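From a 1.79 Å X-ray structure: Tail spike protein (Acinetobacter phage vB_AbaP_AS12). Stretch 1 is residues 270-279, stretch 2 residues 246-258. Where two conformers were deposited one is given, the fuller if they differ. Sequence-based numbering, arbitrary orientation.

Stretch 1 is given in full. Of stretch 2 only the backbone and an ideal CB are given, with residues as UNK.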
# COMPACT_ATOMS: atom_id res chain seq x y z
N THR A 270 2.10 11.38 10.36
CA THR A 270 0.85 11.14 9.65
C THR A 270 0.57 12.23 8.60
O THR A 270 -0.50 12.86 8.56
CB THR A 270 -0.32 10.97 10.64
OG1 THR A 270 -0.42 12.07 11.55
CG2 THR A 270 -0.16 9.67 11.42
N GLN A 271 1.53 12.39 7.68
CA GLN A 271 1.34 13.19 6.47
C GLN A 271 1.04 12.25 5.31
O GLN A 271 1.79 11.30 5.07
CB GLN A 271 2.58 14.03 6.13
CG GLN A 271 3.02 14.97 7.23
CD GLN A 271 2.00 16.06 7.50
OE1 GLN A 271 1.78 16.95 6.67
NE2 GLN A 271 1.38 16.02 8.68
N THR A 272 -0.07 12.49 4.62
CA THR A 272 -0.42 11.72 3.43
C THR A 272 -0.35 12.64 2.21
O THR A 272 -0.86 13.76 2.25
CB THR A 272 -1.84 11.13 3.52
OG1 THR A 272 -1.96 10.28 4.66
CG2 THR A 272 -2.14 10.26 2.28
N PHE A 273 0.24 12.12 1.13
CA PHE A 273 0.33 12.82 -0.15
C PHE A 273 -0.27 11.93 -1.22
O PHE A 273 0.21 10.81 -1.43
CB PHE A 273 1.78 13.14 -0.51
CG PHE A 273 2.49 13.97 0.53
CD1 PHE A 273 3.14 13.36 1.59
CD2 PHE A 273 2.52 15.35 0.44
CE1 PHE A 273 3.78 14.12 2.55
CE2 PHE A 273 3.16 16.11 1.42
CZ PHE A 273 3.79 15.49 2.45
N ILE A 274 -1.33 12.41 -1.87
CA ILE A 274 -2.04 11.68 -2.90
C ILE A 274 -2.00 12.51 -4.17
O ILE A 274 -2.53 13.63 -4.19
CB ILE A 274 -3.49 11.39 -2.48
CG1 ILE A 274 -3.47 10.51 -1.21
CG2 ILE A 274 -4.24 10.68 -3.60
CD1 ILE A 274 -4.83 10.23 -0.63
N GLY A 275 -1.39 11.97 -5.22
CA GLY A 275 -1.36 12.70 -6.49
C GLY A 275 -0.67 14.04 -6.40
O GLY A 275 -1.06 14.99 -7.10
N CYS A 276 0.37 14.14 -5.58
CA CYS A 276 1.16 15.35 -5.49
C CYS A 276 2.33 15.26 -6.47
O CYS A 276 2.69 14.19 -6.96
CB CYS A 276 1.67 15.58 -4.07
SG CYS A 276 0.28 15.86 -2.89
N TRP A 277 2.91 16.42 -6.76
CA TRP A 277 3.87 16.53 -7.85
C TRP A 277 4.97 17.49 -7.48
O TRP A 277 4.70 18.67 -7.24
CB TRP A 277 3.15 17.00 -9.11
CG TRP A 277 3.89 16.79 -10.42
CD1 TRP A 277 4.93 15.95 -10.66
CD2 TRP A 277 3.59 17.43 -11.65
NE1 TRP A 277 5.29 16.02 -12.00
CE2 TRP A 277 4.49 16.93 -12.62
CE3 TRP A 277 2.65 18.38 -12.04
CZ2 TRP A 277 4.48 17.36 -13.94
CZ3 TRP A 277 2.64 18.81 -13.36
CH2 TRP A 277 3.56 18.30 -14.29
N ALA A 278 6.21 17.00 -7.44
CA ALA A 278 7.39 17.85 -7.27
C ALA A 278 8.01 18.07 -8.65
O ALA A 278 8.24 17.11 -9.38
CB ALA A 278 8.42 17.18 -6.35
N THR A 279 8.23 19.33 -9.03
CA THR A 279 8.89 19.58 -10.31
C THR A 279 9.99 20.62 -10.16
O THR A 279 9.95 21.50 -9.29
CB THR A 279 7.90 20.05 -11.43
OG1 THR A 279 7.43 21.36 -11.16
CG2 THR A 279 6.67 19.11 -11.56
N UNK A 246 -1.36 18.47 -4.73
CA UNK A 246 -0.52 19.62 -4.45
C UNK A 246 0.73 19.49 -5.30
O UNK A 246 1.40 18.44 -5.30
CB UNK A 246 -0.18 19.72 -2.96
N UNK A 247 1.05 20.56 -6.01
CA UNK A 247 2.22 20.59 -6.88
C UNK A 247 3.15 21.67 -6.34
O UNK A 247 2.71 22.80 -6.10
CB UNK A 247 1.84 20.85 -8.34
N UNK A 248 4.41 21.31 -6.16
CA UNK A 248 5.43 22.27 -5.74
C UNK A 248 6.51 22.32 -6.81
O UNK A 248 7.33 21.40 -6.94
CB UNK A 248 6.02 21.90 -4.38
N UNK A 249 6.49 23.40 -7.58
CA UNK A 249 7.48 23.65 -8.61
C UNK A 249 8.45 24.70 -8.06
O UNK A 249 8.04 25.81 -7.74
CB UNK A 249 6.83 24.11 -9.92
N UNK A 250 9.71 24.32 -7.93
CA UNK A 250 10.70 25.15 -7.25
C UNK A 250 12.05 25.00 -7.93
O UNK A 250 12.35 23.95 -8.49
CB UNK A 250 10.80 24.78 -5.77
N UNK A 251 12.88 26.04 -7.84
CA UNK A 251 14.21 25.94 -8.43
C UNK A 251 15.20 25.19 -7.55
O UNK A 251 16.15 24.62 -8.08
CB UNK A 251 14.75 27.34 -8.72
N UNK A 252 15.00 25.13 -6.23
CA UNK A 252 15.94 24.44 -5.34
C UNK A 252 15.33 23.21 -4.67
O UNK A 252 15.81 22.09 -4.89
CB UNK A 252 16.44 25.41 -4.27
N UNK A 253 14.30 23.37 -3.84
CA UNK A 253 13.67 22.23 -3.16
C UNK A 253 12.15 22.37 -3.26
O UNK A 253 11.60 23.41 -2.90
CB UNK A 253 14.11 22.15 -1.70
N UNK A 254 11.48 21.32 -3.75
CA UNK A 254 10.03 21.38 -3.93
C UNK A 254 9.30 21.27 -2.60
O UNK A 254 8.55 22.17 -2.22
CB UNK A 254 9.56 20.27 -4.87
N UNK A 255 9.50 20.16 -1.88
CA UNK A 255 8.83 19.90 -0.61
C UNK A 255 9.89 19.74 0.48
O UNK A 255 10.82 18.95 0.33
CB UNK A 255 7.94 18.66 -0.70
N UNK A 256 9.75 20.49 1.57
CA UNK A 256 10.66 20.44 2.71
C UNK A 256 9.82 20.23 3.96
O UNK A 256 8.98 21.08 4.29
CB UNK A 256 11.50 21.71 2.81
N UNK A 257 10.05 19.11 4.66
CA UNK A 257 9.39 18.82 5.93
C UNK A 257 10.46 18.50 6.97
O UNK A 257 11.49 17.88 6.66
CB UNK A 257 8.40 17.66 5.79
N UNK A 258 10.24 18.96 8.19
CA UNK A 258 11.25 18.82 9.22
C UNK A 258 12.42 19.77 9.04
O UNK A 258 13.53 19.48 9.50
CB UNK A 258 11.76 17.38 9.25

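The backbone sets the first rule: 247 to 249 pair in parallel with Trp277 to Thr279, and the ladder of amides and carbonyls accepts almost any side chain. Choice lies with the CB directions.

At position 246, CB points sideways, 3.9 Å from Cys276 SG. Compact, apolar and beta-branched side chains suit it. It is Val246, whose CB packs on that sulfur; its N donates to Cys276 SG at 3.6 Å, and its O accepts from Trp277 N at 2.9 Å.

Position 247 shares a sheet face with Trp277 and Thr279, beside an indole and a hydroxyl. A long side chain, apolar or polar, could lie along the indole. Gln247, extended with chi1 and chi2 both t, brings OE1 to 3.3 Å from Trp277 CE3.

Position 248 turns to the face of Ala278, and its ideal CB lies 4.5 Å from Trp277 O. Small residues fit readily. Ala248 contributes mainly backbone: its N donates to Trp277 O (2.9 Å), and its O accepts from Thr279 N (3.1 Å).

At 249 the ideal CB sits only 3.1 Å from Thr279 OG1, a tight approach that favours something small and polar; serine is the obvious candidate, with threonine or cysteine conceivable. Ser249, rotamer m, donates from OG to Thr279 OG1 at 2.5 Å, and Gln247 NE2 donates to Ser249 OG at 2.8 Å, so one face carries a short polar chain.

Position 250 points sideways, its ideal CB 4.9 Å from Thr279 O, and is lightly constrained. Ala250 closes the ladder, N to Thr279 O at 3.1 Å.

The chain then turns a corner. Positions 251, 252 and 253 meet nothing of stretch 1, so stretch 1 sets no rule for them: Ser251, Ser252 and Arg253.

Position 254 points toward stretch 1, its ideal CB 3.6 Å from Ala278 CB. A small residue is called for, and a hydroxyl could find nearby carbonyls. Ser254 OG donates to Ala248 O at 3.0 Å, tying the corner back to the strand.

At 255 CB points toward stretch 1 but nothing there lies within 5.5 Å of it, so there is room for a large apolar side chain to reach across, though a smaller one would simply leave the gap to others. Phe255 does reach: its ring edge meets Ala278 CB at CE2, 3.8 Å away.

Position 256 is out of reach and undetermined from here; it is Ile256.

Position 257 again points toward a gap, with Phe273 beyond it, inviting an aromatic or large aliphatic. Phe257 offers its face to the edge of Phe273, centroids 5.5 Å apart, CE1 to Phe273 CZ 3.6 Å.

At 258, positive phi (74°) favours glycine: Gly258.

Stretch 2 (246-258) VQASASSRSFIFG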
# COMPACT_ATOMS: atom_id res chain seq x y z
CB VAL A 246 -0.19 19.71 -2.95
CG1 VAL A 246 0.80 20.83 -2.67
CG2 VAL A 246 -1.46 19.93 -2.16
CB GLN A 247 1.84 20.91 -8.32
CG GLN A 247 3.05 21.14 -9.22
CD GLN A 247 2.69 21.40 -10.68
OE1 GLN A 247 1.53 21.35 -11.08
NE2 GLN A 247 3.71 21.72 -11.47
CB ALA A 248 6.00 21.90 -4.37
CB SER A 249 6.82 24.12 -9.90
OG SER A 249 5.87 23.15 -10.37
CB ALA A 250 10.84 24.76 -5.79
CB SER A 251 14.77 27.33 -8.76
OG SER A 251 15.01 28.06 -7.57
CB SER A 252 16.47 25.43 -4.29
OG SER A 252 17.40 24.79 -3.43
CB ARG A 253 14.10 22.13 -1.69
CG ARG A 253 15.59 21.87 -1.49
CD ARG A 253 15.95 21.70 -0.02
NE ARG A 253 15.97 22.98 0.67
CZ ARG A 253 15.94 23.13 1.99
NH1 ARG A 253 15.89 22.08 2.79
NH2 ARG A 253 15.96 24.36 2.52
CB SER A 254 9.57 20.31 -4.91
OG SER A 254 10.11 20.56 -6.20
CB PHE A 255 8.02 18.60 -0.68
CG PHE A 255 6.82 18.64 -1.60
CD1 PHE A 255 5.59 19.08 -1.14
CD2 PHE A 255 6.92 18.18 -2.91
CE1 PHE A 255 4.48 19.07 -1.99
CE2 PHE A 255 5.82 18.18 -3.75
CZ PHE A 255 4.60 18.62 -3.29
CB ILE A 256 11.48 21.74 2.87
CG1 ILE A 256 12.26 22.08 1.59
CG2 ILE A 256 12.39 21.64 4.08
CD1 ILE A 256 12.62 23.56 1.56
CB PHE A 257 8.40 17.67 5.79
CG PHE A 257 7.13 18.05 5.07
CD1 PHE A 257 7.07 18.02 3.69
CD2 PHE A 257 6.00 18.43 5.78
CE1 PHE A 257 5.91 18.39 3.02
CE2 PHE A 257 4.83 18.78 5.13
CZ PHE A 257 4.79 18.77 3.74
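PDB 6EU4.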